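Local coordinates for protein Ras-3 from Cryphonectria parasitica (Cryphonectria parasitica, PDB 4KU4) that belongs to the Ras family of P-loop proteins and holds guanosine-5'-diphosphate together with a magnesium ion in its nucleotide pocket, at residues 46-54 / 62-70; 28-36 / 176-187. All blocks are in the same frame, centred on the assembly; numbering follows the deposited sequence.

Interaction 1. Residues 46-54 / 62-70; sequences TLEDSYRRQ and SHLEILDTA. With MG (magnesium ion), chain E.
The antiparallel beta hairpin at one border of the Ras-family sheet joins residues 46-54 to 62-70, the axes of strands 50-54 and 62-67 coming within 4.6 Å of each other. Tyr51 and Ile66 form a hydrogen-bonded pair, with Ile66 N meeting Tyr51 O at 2.7 Å and nearly straight, 175°. Arg53 and Leu64 repeat the pattern two residues on. Between them Arg52 faces Glu65 as a non-hydrogen-bonded pair, and the next such pair is Gln54 with His63. There the CG methylene of Gln54 sits over the centre of the His63 imidazole, 3.6 Å from its centroid, a CH-pi contact, while Arg52 CB lies at the ring edge. The ring is anchored at ND1 by a hydrogen bond with Gly11 O. Beside it, Arg52 NH1, Ser50 OG and Glu65 OE1 share one water, so the opposite charges of Arg52 and Glu65 are bridged rather than paired directly. The other face carries Tyr51, Arg53, Leu64 and Ile66; the aromatic and aliphatic ones pack against helices 27-35 and 182-196.

Beyond the strands Asp68 CB touches the edge of the Tyr51 ring, 3.9 Å from CE2. Asp68, its CG trans to the backbone N (chi1 -170°), brings OD2 to a water 2.6 Å away that Tyr51 OH and Asp49 N also contact; OD2 probably hydrogen-bonds with Thr28 OG1 too. Asp49 turns away and gives OD2 to a magnesium ion at 2.2 Å, five waters completing the octahedron, while OD1 is hydrogen-bonded with Tyr43 OH. This is the hairpin of the Ras fold, its second strand running on into the nucleotide site.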
loop_
_atom_site.group_PDB
_atom_site.type_symbol
_atom_site.label_atom_id
_atom_site.label_comp_id
_atom_site.label_asym_id
_atom_site.label_seq_id
_atom_site.Cartn_x
_atom_site.Cartn_y
_atom_site.Cartn_z
ATOM N N THR A 46 6.273 -10.122 15.975
ATOM C CA THR A 46 5.115 -9.701 16.761
ATOM C C THR A 46 5.011 -8.175 16.796
ATOM O O THR A 46 3.923 -7.602 16.711
ATOM C CB THR A 46 5.184 -10.331 18.164
ATOM O OG1 THR A 46 5.147 -11.760 18.018
ATOM C CG2 THR A 46 4.021 -9.880 19.037
ATOM N N LEU A 47 6.154 -7.518 16.889
ATOM C CA LEU A 47 6.213 -6.075 16.770
ATOM C C LEU A 47 6.658 -5.719 15.347
ATOM O O LEU A 47 7.741 -6.111 14.921
ATOM C CB LEU A 47 7.173 -5.530 17.825
ATOM C CG LEU A 47 8.077 -4.351 17.511
ATOM C CD1 LEU A 47 7.542 -3.088 18.148
ATOM N N GLU A 48 5.799 -5.013 14.609
ATOM C CA GLU A 48 6.066 -4.672 13.205
ATOM C C GLU A 48 7.347 -3.898 12.981
ATOM O O GLU A 48 7.759 -3.102 13.818
ATOM C CB GLU A 48 4.921 -3.848 12.616
ATOM C CG GLU A 48 3.699 -4.656 12.296
ATOM C CD GLU A 48 2.904 -5.008 13.525
ATOM O OE1 GLU A 48 2.977 -4.250 14.534
ATOM O OE2 GLU A 48 2.210 -6.047 13.476
ATOM N N ASP A 49 7.961 -4.114 11.822
ATOM C CA ASP A 49 9.185 -3.403 11.485
ATOM C C ASP A 49 8.929 -2.363 10.414
ATOM O O ASP A 49 7.858 -2.332 9.801
ATOM C CB ASP A 49 10.231 -4.363 10.878
ATOM C CG ASP A 49 10.780 -5.368 11.887
ATOM O OD1 ASP A 49 11.638 -6.185 11.485
ATOM O OD2 ASP A 49 10.365 -5.358 13.069
ATOM N N SER A 50 9.910 -1.478 10.240
ATOM C CA SER A 50 9.928 -0.559 9.117
ATOM C C SER A 50 10.869 -1.309 8.176
ATOM O O SER A 50 11.843 -1.919 8.631
ATOM C CB SER A 50 10.501 0.794 9.492
ATOM O OG SER A 50 11.053 1.446 8.368
ATOM N N TYR A 51 10.584 -1.281 6.880
ATOM C CA TYR A 51 11.378 -2.026 5.898
ATOM C C TYR A 51 11.907 -1.094 4.824
ATOM O O TYR A 51 11.340 -0.034 4.585
ATOM C CB TYR A 51 10.528 -3.125 5.246
ATOM C CG TYR A 51 10.067 -4.209 6.182
ATOM C CD1 TYR A 51 10.827 -5.356 6.370
ATOM C CD2 TYR A 51 8.861 -4.091 6.875
ATOM C CE1 TYR A 51 10.417 -6.356 7.227
ATOM C CE2 TYR A 51 8.440 -5.087 7.739
ATOM C CZ TYR A 51 9.217 -6.215 7.910
ATOM O OH TYR A 51 8.804 -7.212 8.751
ATOM N N ARG A 52 12.995 -1.486 4.162
ATOM C CA ARG A 52 13.588 -0.642 3.135
ATOM C C ARG A 52 13.771 -1.390 1.824
ATOM O O ARG A 52 14.122 -2.577 1.803
ATOM C CB ARG A 52 14.951 -0.109 3.593
ATOM C CG ARG A 52 14.903 0.854 4.771
ATOM C CD ARG A 52 16.289 1.066 5.370
ATOM N NE ARG A 52 16.901 -0.200 5.766
ATOM C CZ ARG A 52 16.672 -0.853 6.899
ATOM N NH1 ARG A 52 15.815 -0.384 7.815
ATOM N NH2 ARG A 52 17.301 -1.998 7.114
ATOM N N ARG A 53 13.552 -0.679 0.729
ATOM C CA ARG A 53 13.871 -1.190 -0.601
ATOM C C ARG A 53 14.649 -0.131 -1.383
ATOM O O ARG A 53 14.134 0.948 -1.679
ATOM C CB ARG A 53 12.592 -1.575 -1.355
ATOM C CG ARG A 53 12.812 -1.905 -2.853
ATOM C CD ARG A 53 13.454 -3.271 -3.071
ATOM N NE ARG A 53 13.852 -3.461 -4.468
ATOM C CZ ARG A 53 13.092 -4.026 -5.404
ATOM N NH1 ARG A 53 13.541 -4.133 -6.644
ATOM N NH2 ARG A 53 11.884 -4.479 -5.112
ATOM N N GLN A 54 15.909 -0.431 -1.689
ATOM C CA GLN A 54 16.650 0.370 -2.642
ATOM C C GLN A 54 16.296 -0.194 -4.002
ATOM O O GLN A 54 16.277 -1.420 -4.185
ATOM C CB GLN A 54 18.158 0.254 -2.401
ATOM C CG GLN A 54 18.599 0.862 -1.089
ATOM C CD GLN A 54 20.114 0.966 -0.967
ATOM O OE1 GLN A 54 20.790 0.013 -0.572
ATOM N NE2 GLN A 54 20.648 2.133 -1.295
ATOM N N SER A 62 15.810 5.183 -6.195
ATOM C CA SER A 62 14.896 5.513 -5.101
ATOM C C SER A 62 15.176 4.606 -3.910
ATOM O O SER A 62 15.691 3.499 -4.068
ATOM C CB SER A 62 13.443 5.338 -5.542
ATOM O OG SER A 62 13.227 5.922 -6.820
ATOM N N HIS A 63 14.836 5.079 -2.718
ATOM C CA HIS A 63 15.012 4.295 -1.499
ATOM C C HIS A 63 13.728 4.431 -0.692
ATOM O O HIS A 63 13.476 5.454 -0.076
ATOM C CB HIS A 63 16.229 4.794 -0.710
ATOM C CG HIS A 63 16.687 3.853 0.372
ATOM N ND1 HIS A 63 17.864 4.034 1.061
ATOM C CD2 HIS A 63 16.124 2.727 0.873
ATOM C CE1 HIS A 63 18.012 3.055 1.940
ATOM N NE2 HIS A 63 16.973 2.251 1.844
ATOM N N LEU A 64 12.909 3.393 -0.737
ATOM C CA LEU A 64 11.603 3.413 -0.104
ATOM C C LEU A 64 11.744 2.937 1.337
ATOM O O LEU A 64 12.428 1.956 1.610
ATOM C CB LEU A 64 10.643 2.502 -0.862
ATOM C CG LEU A 64 10.644 2.608 -2.393
ATOM C CD1 LEU A 64 9.615 1.664 -3.040
ATOM C CD2 LEU A 64 10.389 4.052 -2.811
ATOM N N GLU A 65 11.113 3.655 2.260
ATOM C CA GLU A 65 11.017 3.210 3.641
ATOM C C GLU A 65 9.544 2.902 3.874
ATOM O O GLU A 65 8.690 3.780 3.752
ATOM C CB GLU A 65 11.517 4.296 4.601
ATOM C CG GLU A 65 11.562 3.877 6.070
ATOM C CD GLU A 65 12.477 4.775 6.872
ATOM O OE1 GLU A 65 13.511 4.278 7.371
ATOM O OE2 GLU A 65 12.178 5.984 6.982
ATOM N N ILE A 66 9.246 1.648 4.191
ATOM C CA ILE A 66 7.853 1.222 4.289
ATOM C C ILE A 66 7.505 0.888 5.729
ATOM O O ILE A 66 8.089 -0.012 6.329
ATOM C CB ILE A 66 7.583 0.001 3.378
ATOM C CG1 ILE A 66 7.868 0.362 1.922
ATOM C CG2 ILE A 66 6.145 -0.464 3.500
ATOM C CD1 ILE A 66 8.764 -0.610 1.243
ATOM N N LEU A 67 6.554 1.639 6.273
ATOM C CA LEU A 67 6.014 1.375 7.596
ATOM C C LEU A 67 4.947 0.278 7.569
ATOM O O LEU A 67 3.848 0.471 7.061
ATOM C CB LEU A 67 5.443 2.664 8.195
ATOM C CG LEU A 67 5.007 2.537 9.653
ATOM C CD1 LEU A 67 6.199 2.357 10.568
ATOM C CD2 LEU A 67 4.184 3.747 10.068
ATOM N N ASP A 68 5.286 -0.888 8.106
ATOM C CA ASP A 68 4.316 -1.957 8.271
ATOM C C ASP A 68 3.568 -1.592 9.543
ATOM O O ASP A 68 4.143 -0.964 10.441
ATOM C CB ASP A 68 5.041 -3.308 8.411
ATOM C CG ASP A 68 4.099 -4.501 8.341
ATOM O OD1 ASP A 68 2.917 -4.323 7.998
ATOM O OD2 ASP A 68 4.545 -5.634 8.620
ATOM N N THR A 69 2.285 -1.930 9.602
ATOM C CA THR A 69 1.437 -1.509 10.715
ATOM C C THR A 69 0.533 -2.630 11.186
ATOM O O THR A 69 0.271 -3.591 10.471
ATOM C CB THR A 69 0.526 -0.324 10.340
ATOM O OG1 THR A 69 -0.386 -0.727 9.305
ATOM C CG2 THR A 69 1.346 0.889 9.864
ATOM N N ALA A 70 0.029 -2.472 12.402
ATOM C CA ALA A 70 -0.891 -3.427 12.987
ATOM C C ALA A 70 -1.229 -2.947 14.388
ATOM O O ALA A 70 -0.378 -2.363 15.057
ATOM C CB ALA A 70 -0.269 -4.796 13.037
HETATM MG MG MG E . 11.648 -4.937 14.838
HETATM O O HOH W 1 10.469 -6.466 15.617
HETATM O O HOH W 2 2.499 -1.379 14.195
HETATM O O HOH W 3 10.210 -3.528 15.564
HETATM O O HOH W 4 6.441 -6.355 10.168
HETATM O O HOH W 5 14.023 1.760 8.056
HETATM O O HOH W 6 12.594 -5.053 16.862
HETATM O O HOH W 7 12.900 -6.500 14.767
HETATM O O HOH W 8 13.131 -3.434 14.096
#

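Interaction 2. Residues 28-36 / 176-187; sequences TSLTVNLTK and AKLGTNVEEAFF. With MG (magnesium ion), chain D; GDP (guanosine-5'-diphosphate), chain C.
Leu34 has CG opposite its backbone N (chi1 174°) and a chi2 of 77°, which carries CD2 onto the Phe186 ring; Phe186 has CG opposite its carbonyl carbon, which sets one ring face toward that methyl. The methyl stands over the ring centre, 3.3 Å from the centroid and 14° off the normal, a close CH-pi contact. Leu34 is a knob in a hole made by Val182, Glu183, Phe186 and Phe187, and a branched leucine suits it: CD2 takes the ring while CD1 lies against the CG of Glu183. One turn earlier Leu30 CD2 touches both Ala176 CB and Val182 CG2, each 3.9 Å away. The small Ala176 lets its loop come close to the helix, its CB being 3.7 Å from Leu30 N.

Polar groups border this apolar centre. The Asn33 amide lies across Val182, with OD1 3.4 Å from Val182 CG2, and OD1 accepts from a water that also makes a weak bond to Gly179 O. Gly179 has a positive phi, where a side chain would press on the preceding carbonyl. Lys36 NZ makes a long salt bridge to Glu183 OE2, supplemented by a shared water; the stronger salt bridge of that carboxylate is with Arg53. At the opposite end Ser29 gives both N and OG to GDP O1A, Thr28 OG1 binds the magnesium ion at 2.2 Å, and Lys177 N makes a weak bond to GDP O6. With apolar side chains making most of the direct contact, the helix at the phosphates and the loop beside the guanine are joined chiefly by close hydrophobic packing.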
loop_
_atom_site.group_PDB
_atom_site.type_symbol
_atom_site.label_atom_id
_atom_site.label_comp_id
_atom_site.label_asym_id
_atom_site.label_seq_id
_atom_site.Cartn_x
_atom_site.Cartn_y
_atom_site.Cartn_z
ATOM N N THR A 28 2.254 -7.341 5.902
ATOM C CA THR A 28 3.613 -7.792 6.178
ATOM C C THR A 28 4.206 -8.615 5.036
ATOM O O THR A 28 5.359 -8.397 4.640
ATOM C CB THR A 28 3.670 -8.622 7.468
ATOM O OG1 THR A 28 3.239 -7.817 8.569
ATOM C CG2 THR A 28 5.113 -9.089 7.718
ATOM N N SER A 29 3.413 -9.547 4.511
ATOM C CA SER A 29 3.836 -10.421 3.416
ATOM C C SER A 29 4.232 -9.615 2.170
ATOM O O SER A 29 5.267 -9.879 1.554
ATOM C CB SER A 29 2.738 -11.448 3.087
ATOM O OG SER A 29 2.533 -12.327 4.185
ATOM N N LEU A 30 3.425 -8.613 1.834
ATOM C CA LEU A 30 3.721 -7.733 0.705
ATOM C C LEU A 30 5.047 -7.003 0.906
ATOM O O LEU A 30 5.866 -6.928 -0.003
ATOM C CB LEU A 30 2.593 -6.715 0.507
ATOM C CG LEU A 30 1.324 -7.213 -0.176
ATOM C CD1 LEU A 30 0.195 -6.219 0.055
ATOM C CD2 LEU A 30 1.553 -7.420 -1.663
ATOM N N THR A 31 5.246 -6.463 2.106
ATOM C CA THR A 31 6.421 -5.651 2.396
ATOM C C THR A 31 7.694 -6.496 2.409
ATOM O O THR A 31 8.731 -6.067 1.924
ATOM C CB THR A 31 6.288 -4.929 3.752
ATOM O OG1 THR A 31 5.040 -4.224 3.821
ATOM C CG2 THR A 31 7.413 -3.932 3.930
ATOM N N VAL A 32 7.608 -7.685 2.993
ATOM C CA VAL A 32 8.737 -8.614 3.068
ATOM C C VAL A 32 9.095 -9.123 1.666
ATOM O O VAL A 32 10.266 -9.243 1.306
ATOM C CB VAL A 32 8.389 -9.788 4.027
ATOM C CG1 VAL A 32 9.393 -10.905 3.907
ATOM C CG2 VAL A 32 8.301 -9.286 5.461
ATOM N N ASN A 33 8.076 -9.381 0.860
ATOM C CA ASN A 33 8.293 -9.741 -0.540
ATOM C C ASN A 33 8.968 -8.620 -1.323
ATOM O O ASN A 33 9.999 -8.838 -1.959
ATOM C CB ASN A 33 6.980 -10.174 -1.206
ATOM C CG ASN A 33 7.179 -10.640 -2.644
ATOM O OD1 ASN A 33 7.056 -9.853 -3.598
ATOM N ND2 ASN A 33 7.487 -11.921 -2.809
ATOM N N LEU A 34 8.394 -7.418 -1.266
ATOM C CA LEU A 34 8.932 -6.277 -1.970
ATOM C C LEU A 34 10.401 -6.032 -1.646
ATOM O O LEU A 34 11.192 -5.777 -2.543
ATOM C CB LEU A 34 8.137 -5.023 -1.644
ATOM C CG LEU A 34 8.719 -3.739 -2.220
ATOM C CD1 LEU A 34 8.409 -3.650 -3.718
ATOM C CD2 LEU A 34 8.156 -2.553 -1.468
ATOM N N THR A 35 10.749 -6.102 -0.360
ATOM C CA THR A 35 12.087 -5.740 0.090
ATOM C C THR A 35 13.101 -6.876 0.021
ATOM O O THR A 35 14.264 -6.673 0.344
ATOM C CB THR A 35 12.064 -5.150 1.507
ATOM O OG1 THR A 35 11.576 -6.138 2.420
ATOM C CG2 THR A 35 11.181 -3.918 1.555
ATOM N N LYS A 36 12.669 -8.053 -0.417
ATOM C CA LYS A 36 13.581 -9.179 -0.619
ATOM C C LYS A 36 14.236 -9.582 0.698
ATOM O O LYS A 36 15.420 -9.921 0.748
ATOM C CB LYS A 36 14.631 -8.837 -1.685
ATOM C CG LYS A 36 14.054 -8.290 -2.998
ATOM C CD LYS A 36 13.767 -9.412 -3.993
ATOM C CE LYS A 36 12.990 -8.892 -5.200
ATOM N NZ LYS A 36 13.677 -7.716 -5.821
ATOM N N ALA A 176 1.203 -11.530 -2.741
ATOM C CA ALA A 176 2.407 -11.501 -1.927
ATOM C C ALA A 176 3.083 -12.855 -1.925
ATOM O O ALA A 176 4.305 -12.949 -1.791
ATOM C CB ALA A 176 2.060 -11.087 -0.496
ATOM N N LYS A 177 2.286 -13.909 -2.055
ATOM C CA LYS A 177 2.806 -15.272 -1.961
ATOM C C LYS A 177 3.619 -15.598 -3.201
ATOM O O LYS A 177 4.708 -16.160 -3.105
ATOM C CB LYS A 177 1.658 -16.275 -1.785
ATOM C CG LYS A 177 2.104 -17.732 -1.722
ATOM C CD LYS A 177 0.916 -18.683 -1.786
ATOM C CE LYS A 177 1.373 -20.097 -2.125
ATOM N NZ LYS A 177 0.249 -21.042 -2.346
ATOM N N LEU A 178 3.111 -15.211 -4.367
ATOM C CA LEU A 178 3.809 -15.515 -5.617
ATOM C C LEU A 178 4.695 -14.370 -6.107
ATOM O O LEU A 178 5.507 -14.554 -7.010
ATOM C CB LEU A 178 2.820 -15.952 -6.699
ATOM C CG LEU A 178 2.103 -17.258 -6.355
ATOM C CD1 LEU A 178 1.155 -17.673 -7.458
ATOM C CD2 LEU A 178 3.131 -18.348 -6.105
ATOM N N GLY A 179 4.546 -13.201 -5.491
ATOM C CA GLY A 179 5.282 -12.008 -5.874
ATOM C C GLY A 179 4.624 -11.232 -7.006
ATOM O O GLY A 179 5.150 -10.218 -7.471
ATOM N N THR A 180 3.466 -11.713 -7.448
ATOM C CA THR A 180 2.788 -11.158 -8.616
ATOM C C THR A 180 2.362 -9.706 -8.399
ATOM O O THR A 180 1.600 -9.413 -7.476
ATOM C CB THR A 180 1.543 -11.991 -8.962
ATOM O OG1 THR A 180 1.876 -13.385 -8.930
ATOM C CG2 THR A 180 1.009 -11.624 -10.345
ATOM N N ASN A 181 2.867 -8.820 -9.256
ATOM C CA ASN A 181 2.506 -7.409 -9.290
ATOM C C ASN A 181 2.894 -6.629 -8.039
ATOM O O ASN A 181 2.459 -5.491 -7.872
ATOM C CB ASN A 181 1.002 -7.219 -9.546
ATOM C CG ASN A 181 0.535 -7.843 -10.854
ATOM O OD1 ASN A 181 1.290 -7.934 -11.814
ATOM N ND2 ASN A 181 -0.735 -8.256 -10.899
ATOM N N VAL A 182 3.689 -7.228 -7.163
ATOM C CA VAL A 182 4.056 -6.534 -5.934
ATOM C C VAL A 182 4.829 -5.232 -6.222
ATOM O O VAL A 182 4.476 -4.172 -5.699
ATOM C CB VAL A 182 4.836 -7.436 -4.951
ATOM C CG1 VAL A 182 5.271 -6.616 -3.737
ATOM C CG2 VAL A 182 3.970 -8.604 -4.497
ATOM N N GLU A 183 5.879 -5.284 -7.044
ATOM C CA GLU A 183 6.609 -4.046 -7.339
ATOM C C GLU A 183 5.715 -2.988 -8.003
ATOM O O GLU A 183 5.790 -1.806 -7.672
ATOM C CB GLU A 183 7.875 -4.301 -8.185
ATOM C CG GLU A 183 9.013 -4.924 -7.405
ATOM C CD GLU A 183 10.287 -5.043 -8.220
ATOM O OE1 GLU A 183 10.273 -4.713 -9.429
ATOM O OE2 GLU A 183 11.301 -5.486 -7.641
ATOM N N GLU A 184 4.873 -3.407 -8.945
ATOM C CA GLU A 184 3.971 -2.471 -9.607
ATOM C C GLU A 184 3.114 -1.730 -8.584
ATOM O O GLU A 184 2.893 -0.529 -8.696
ATOM C CB GLU A 184 3.082 -3.202 -10.613
ATOM C CG GLU A 184 3.806 -3.547 -11.914
ATOM C CD GLU A 184 4.757 -4.732 -11.815
ATOM O OE1 GLU A 184 4.871 -5.394 -10.755
ATOM O OE2 GLU A 184 5.418 -4.999 -12.835
ATOM N N ALA A 185 2.651 -2.448 -7.570
ATOM C CA ALA A 185 1.774 -1.851 -6.574
ATOM C C ALA A 185 2.489 -0.750 -5.791
ATOM O O ALA A 185 2.003 0.379 -5.728
ATOM C CB ALA A 185 1.262 -2.904 -5.648
ATOM N N PHE A 186 3.630 -1.080 -5.186
ATOM C CA PHE A 186 4.389 -0.099 -4.413
ATOM C C PHE A 186 4.913 1.051 -5.269
ATOM O O PHE A 186 4.859 2.211 -4.855
ATOM C CB PHE A 186 5.576 -0.752 -3.693
ATOM C CG PHE A 186 5.193 -1.548 -2.479
ATOM C CD1 PHE A 186 5.085 -0.931 -1.240
ATOM C CD2 PHE A 186 4.976 -2.918 -2.560
ATOM C CE1 PHE A 186 4.745 -1.647 -0.119
ATOM C CE2 PHE A 186 4.639 -3.641 -1.425
ATOM C CZ PHE A 186 4.520 -2.998 -0.204
ATOM N N PHE A 187 5.451 0.738 -6.448
ATOM C CA PHE A 187 6.020 1.792 -7.274
ATOM C C PHE A 187 4.939 2.721 -7.838
ATOM O O PHE A 187 5.227 3.848 -8.226
ATOM C CB PHE A 187 6.844 1.209 -8.426
ATOM C CG PHE A 187 8.033 0.406 -7.992
ATOM C CD1 PHE A 187 8.409 0.326 -6.660
ATOM C CD2 PHE A 187 8.786 -0.268 -8.933
ATOM C CE1 PHE A 187 9.512 -0.418 -6.275
ATOM C CE2 PHE A 187 9.889 -1.014 -8.557
ATOM C CZ PHE A 187 10.255 -1.083 -7.226
HETATM MG MG MG D . 1.361 -7.814 9.697
HETATM P PB GDP C . -1.206 -8.809 7.689
HETATM O O1B GDP C . 0.211 -8.332 7.907
HETATM O O2B GDP C . -1.956 -7.794 6.830
HETATM O O3B GDP C . -1.911 -9.005 9.015
HETATM O O3A GDP C . -1.152 -10.212 6.882
HETATM P PA GDP C . 0.088 -11.267 6.809
HETATM O O1A GDP C . 1.198 -10.784 5.902
HETATM O O2A GDP C . 0.618 -11.636 8.173
HETATM O "O5'" GDP C . -0.602 -12.530 6.103
HETATM C "C5'" GDP C . -1.721 -13.149 6.745
HETATM C "C4'" GDP C . -1.897 -14.525 6.125
HETATM O "O4'" GDP C . -2.168 -14.328 4.752
HETATM C "C3'" GDP C . -0.644 -15.376 6.198
HETATM O "O3'" GDP C . -1.010 -16.747 6.443
HETATM C "C2'" GDP C . -0.054 -15.255 4.814
HETATM O "O2'" GDP C . 0.692 -16.415 4.448
HETATM C "C1'" GDP C . -1.297 -15.105 3.960
HETATM N N9 GDP C . -1.069 -14.336 2.720
HETATM C C8 GDP C . -0.609 -13.073 2.622
HETATM N N7 GDP C . -0.556 -12.690 1.325
HETATM C C5 GDP C . -1.001 -13.719 0.583
HETATM C C6 GDP C . -1.201 -13.993 -0.848
HETATM O O6 GDP C . -0.936 -13.128 -1.699
HETATM N N1 GDP C . -1.689 -15.191 -1.202
HETATM C C2 GDP C . -1.982 -16.145 -0.317
HETATM N N2 GDP C . -2.457 -17.326 -0.783
HETATM N N3 GDP C . -1.819 -15.969 1.019
HETATM C C4 GDP C . -1.338 -14.800 1.504
HETATM O O HOH W 9 8.128 -9.553 -6.198
HETATM O O HOH W 10 12.878 -7.132 -8.690
HETATM O O HOH W 11 1.634 -9.964 10.061
HETATM O O HOH W 12 -0.481 -7.853 10.913
HETATM O O HOH W 13 2.595 -7.589 11.442
HETATM O O HOH W 14 1.096 -5.724 9.229
#

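Overall arrangement
Helix 27-35 ties the two contacts together: interaction 2 packs it against residues 176-187, while the hairpin of interaction 1 covers another side of it. Their centres lie 12 Å apart, and they meet at two polar points. Near the nucleotide, Asp68 OD2 approaches Thr28 OG1 at 2.5 Å, a probable hydrogen bond that places the hairpin's end beside the threonine on the GDP-bound magnesium ion. At the far end, Arg53 NH2 forms a salt bridge of 2.8 Å with Glu183 OE2. Between them, Thr31 CG2 packs on Tyr51 CD2 at 3.3 Å. The magnesium ion on Asp49 is a separate one, without GDP among its ligands.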